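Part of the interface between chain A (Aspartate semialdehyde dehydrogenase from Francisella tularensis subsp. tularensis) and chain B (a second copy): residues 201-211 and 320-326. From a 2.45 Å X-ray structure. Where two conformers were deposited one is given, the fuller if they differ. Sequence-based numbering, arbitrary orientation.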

# COMPACT_ATOMS: atom_id res chain seq x y z
N ARG A 201 15.64 17.09 -6.20
CA ARG A 201 16.10 15.72 -5.97
C ARG A 201 15.05 14.69 -6.35
O ARG A 201 15.35 13.71 -7.04
CB ARG A 201 16.47 15.51 -4.51
CG ARG A 201 17.66 16.32 -4.08
CD ARG A 201 17.76 16.42 -2.56
NE ARG A 201 18.11 15.13 -1.98
CZ ARG A 201 18.25 14.91 -0.68
NH1 ARG A 201 18.08 15.90 0.20
NH2 ARG A 201 18.54 13.70 -0.24
N GLU A 202 13.81 14.94 -5.91
CA GLU A 202 12.68 14.03 -6.18
C GLU A 202 12.51 13.89 -7.67
O GLU A 202 12.44 12.80 -8.22
CB GLU A 202 11.37 14.52 -5.50
CG GLU A 202 10.14 13.62 -5.70
CD GLU A 202 9.59 13.62 -7.13
OE1 GLU A 202 9.34 14.71 -7.67
OE2 GLU A 202 9.40 12.54 -7.73
N LYS A 203 12.52 15.02 -8.35
CA LYS A 203 12.47 15.05 -9.82
C LYS A 203 13.59 14.24 -10.50
O LYS A 203 13.34 13.51 -11.46
CB LYS A 203 12.55 16.50 -10.31
CG LYS A 203 12.35 16.65 -11.82
CD LYS A 203 12.23 18.12 -12.21
CE LYS A 203 12.32 18.35 -13.71
NZ LYS A 203 13.02 19.63 -14.00
N ILE A 204 14.81 14.41 -10.00
CA ILE A 204 15.99 13.75 -10.56
C ILE A 204 15.89 12.24 -10.42
O ILE A 204 16.18 11.51 -11.38
CB ILE A 204 17.31 14.26 -9.92
CG1 ILE A 204 17.71 15.60 -10.53
CG2 ILE A 204 18.44 13.26 -10.11
CD1 ILE A 204 18.54 16.46 -9.60
N LEU A 205 15.50 11.79 -9.23
CA LEU A 205 15.25 10.35 -9.00
C LEU A 205 14.17 9.88 -9.93
O LEU A 205 14.31 8.87 -10.61
CB LEU A 205 14.80 10.05 -7.58
CG LEU A 205 15.72 10.49 -6.45
CD1 LEU A 205 15.15 10.07 -5.11
CD2 LEU A 205 17.12 9.92 -6.63
N ARG A 206 13.10 10.65 -9.95
CA ARG A 206 11.93 10.28 -10.73
C ARG A 206 12.28 10.06 -12.20
O ARG A 206 11.95 9.02 -12.76
CB ARG A 206 10.82 11.30 -10.60
CG ARG A 206 9.58 10.87 -11.34
CD ARG A 206 8.39 11.71 -10.96
NE ARG A 206 8.23 12.88 -11.84
CZ ARG A 206 8.26 14.14 -11.45
NH1 ARG A 206 8.48 14.46 -10.19
NH2 ARG A 206 8.04 15.09 -12.33
N GLU A 207 12.98 11.02 -12.80
CA GLU A 207 13.38 10.88 -14.22
C GLU A 207 14.35 9.74 -14.42
O GLU A 207 14.22 8.99 -15.36
CB GLU A 207 13.97 12.19 -14.80
CG GLU A 207 12.97 13.35 -14.89
CD GLU A 207 11.65 12.98 -15.57
OE1 GLU A 207 11.67 12.28 -16.62
OE2 GLU A 207 10.58 13.40 -15.06
N LEU A 208 15.33 9.62 -13.52
CA LEU A 208 16.29 8.52 -13.60
C LEU A 208 15.59 7.14 -13.51
O LEU A 208 15.90 6.22 -14.27
CB LEU A 208 17.37 8.65 -12.52
CG LEU A 208 18.60 7.71 -12.67
CD1 LEU A 208 19.35 7.93 -13.98
CD2 LEU A 208 19.58 7.87 -11.52
N SER A 209 14.62 7.03 -12.60
CA SER A 209 13.90 5.75 -12.37
C SER A 209 13.28 5.20 -13.64
O SER A 209 13.24 3.99 -13.86
CB SER A 209 12.82 5.89 -11.27
OG SER A 209 11.64 6.46 -11.78
N LYS A 210 12.86 6.11 -14.51
CA LYS A 210 12.27 5.76 -15.81
C LYS A 210 13.23 5.31 -16.92
O LYS A 210 12.74 4.77 -17.92
CB LYS A 210 11.51 6.97 -16.36
CG LYS A 210 10.29 7.37 -15.58
CD LYS A 210 10.20 8.86 -15.65
CE LYS A 210 8.80 9.39 -15.55
NZ LYS A 210 8.92 10.79 -16.05
N ASP A 211 14.54 5.57 -16.80
CA ASP A 211 15.50 5.14 -17.83
C ASP A 211 15.94 3.68 -17.64
O ASP A 211 16.78 3.38 -16.78
CB ASP A 211 16.75 6.03 -17.82
CG ASP A 211 17.58 5.90 -19.12
OD1 ASP A 211 17.27 5.05 -19.99
OD2 ASP A 211 18.54 6.67 -19.27
N PRO B 320 3.01 6.23 -8.89
CA PRO B 320 3.60 7.44 -8.38
C PRO B 320 4.68 7.99 -9.31
O PRO B 320 4.79 9.21 -9.51
CB PRO B 320 4.24 6.97 -7.06
CG PRO B 320 3.41 5.84 -6.61
CD PRO B 320 2.80 5.22 -7.82
N GLN B 321 5.49 7.07 -9.83
CA GLN B 321 6.48 7.39 -10.82
C GLN B 321 5.83 8.17 -11.93
O GLN B 321 6.30 9.22 -12.34
CB GLN B 321 7.08 6.12 -11.42
CG GLN B 321 8.33 6.39 -12.26
CD GLN B 321 8.68 5.24 -13.18
OE1 GLN B 321 7.82 4.72 -13.92
NE2 GLN B 321 9.94 4.81 -13.14
N ALA B 322 4.75 7.63 -12.45
CA ALA B 322 4.15 8.22 -13.62
C ALA B 322 3.51 9.57 -13.33
O ALA B 322 3.54 10.46 -14.15
CB ALA B 322 3.10 7.28 -14.20
N ASN B 323 2.95 9.69 -12.13
CA ASN B 323 2.01 10.74 -11.81
C ASN B 323 2.58 11.94 -11.08
O ASN B 323 2.06 13.05 -11.19
CB ASN B 323 0.94 10.14 -10.91
CG ASN B 323 0.06 11.19 -10.32
OD1 ASN B 323 0.47 11.93 -9.42
ND2 ASN B 323 -1.18 11.28 -10.84
N SER B 324 3.63 11.71 -10.31
CA SER B 324 4.26 12.75 -9.54
C SER B 324 4.71 13.96 -10.41
O SER B 324 5.16 13.81 -11.53
CB SER B 324 5.41 12.16 -8.73
OG SER B 324 4.88 11.17 -7.83
N GLY B 325 4.50 15.17 -9.91
CA GLY B 325 4.68 16.36 -10.71
C GLY B 325 3.52 16.80 -11.56
O GLY B 325 3.52 17.92 -12.02
N THR B 326 2.49 15.96 -11.76
CA THR B 326 1.42 16.29 -12.70
C THR B 326 0.13 16.56 -12.03
O THR B 326 -0.09 16.16 -10.90
CB THR B 326 1.12 15.15 -13.68
OG1 THR B 326 0.32 14.14 -13.03
CG2 THR B 326 2.41 14.58 -14.28

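A helix of chain A packs against a short helix and the turn that follows it in chain B in a small, largely polar contact, secured by one intermolecular hydrogen bond and by an arginine lying flat against turn backbone. The two stretches bury 291 Å² in total, most of it on Arg206(A), Gln321(B) and Ser324(B); the nearest CA atoms across the contact are those of Arg206(A) and Gln321(B), 6.2 Å apart.

The hydrogen bond runs from Gln321(B) NE2 to Ser209(A) OG (2.7 Å, N-H...O angle 162°). Gln321(B) leaves its helix sideways, but with chi1 and chi2 both t the chain is extended and carries its amide to the chain A helix. Ser209(A) points toward chain B, and its hydroxyl serves twice: OG donates to Arg206(A) O (2.8 Å), one turn back in its own helix, and accepts from the glutamine. A short hydroxyl side chain suits this place, because it stays close to its own backbone while meeting the long amide. Lys210(A) adds aliphatic cover, its CG lying 3.6 Å from Gln321(B) NE2, while its NZ turns to a salt bridge with Glu207(A) OE1 (3.2 Å) within chain A.

Arg206(A) also starts sideways and reaches chain B with its end. One face of its guanidinium is covered by Ser324(B) O and Gly325(B) N, with CZ only 3.1 Å from Ser324(B) O. This carbonyl sits over the plane, where N-H groups do not point, so Arg206(A) NE, at 3.2 Å from Ser324(B) O, makes no hydrogen bond to it; the approach is one of packing and of a partly negative oxygen near a positive group. Glu202(A), one turn earlier, helps hold the guanidinium in place through a salt bridge, its OE1 2.7 Å from Arg206(A) NH1. Arg206(A) CD meanwhile packs 3.7 Å from Ser324(B) CB.

On chain B, Ser324(B) is the first residue to leave helical angles. Its CB faces chain A, yet its OG turns back to donate to Pro320(B) O (2.6 Å), satisfying the buried hydroxyl within its own chain. Asn323(B) to Thr326(B) form a type II turn, closed by Thr326(B) N to Asn323(B) O (3.0 Å). Gly325(B) fits doubly: at phi/psi 86/-13 a CB would be jammed against the preceding carbonyl oxygen, and an ideal CB on Gly325(B) would also fall 2.5 Å from Arg206(A) NH2, in the space the arginine now occupies.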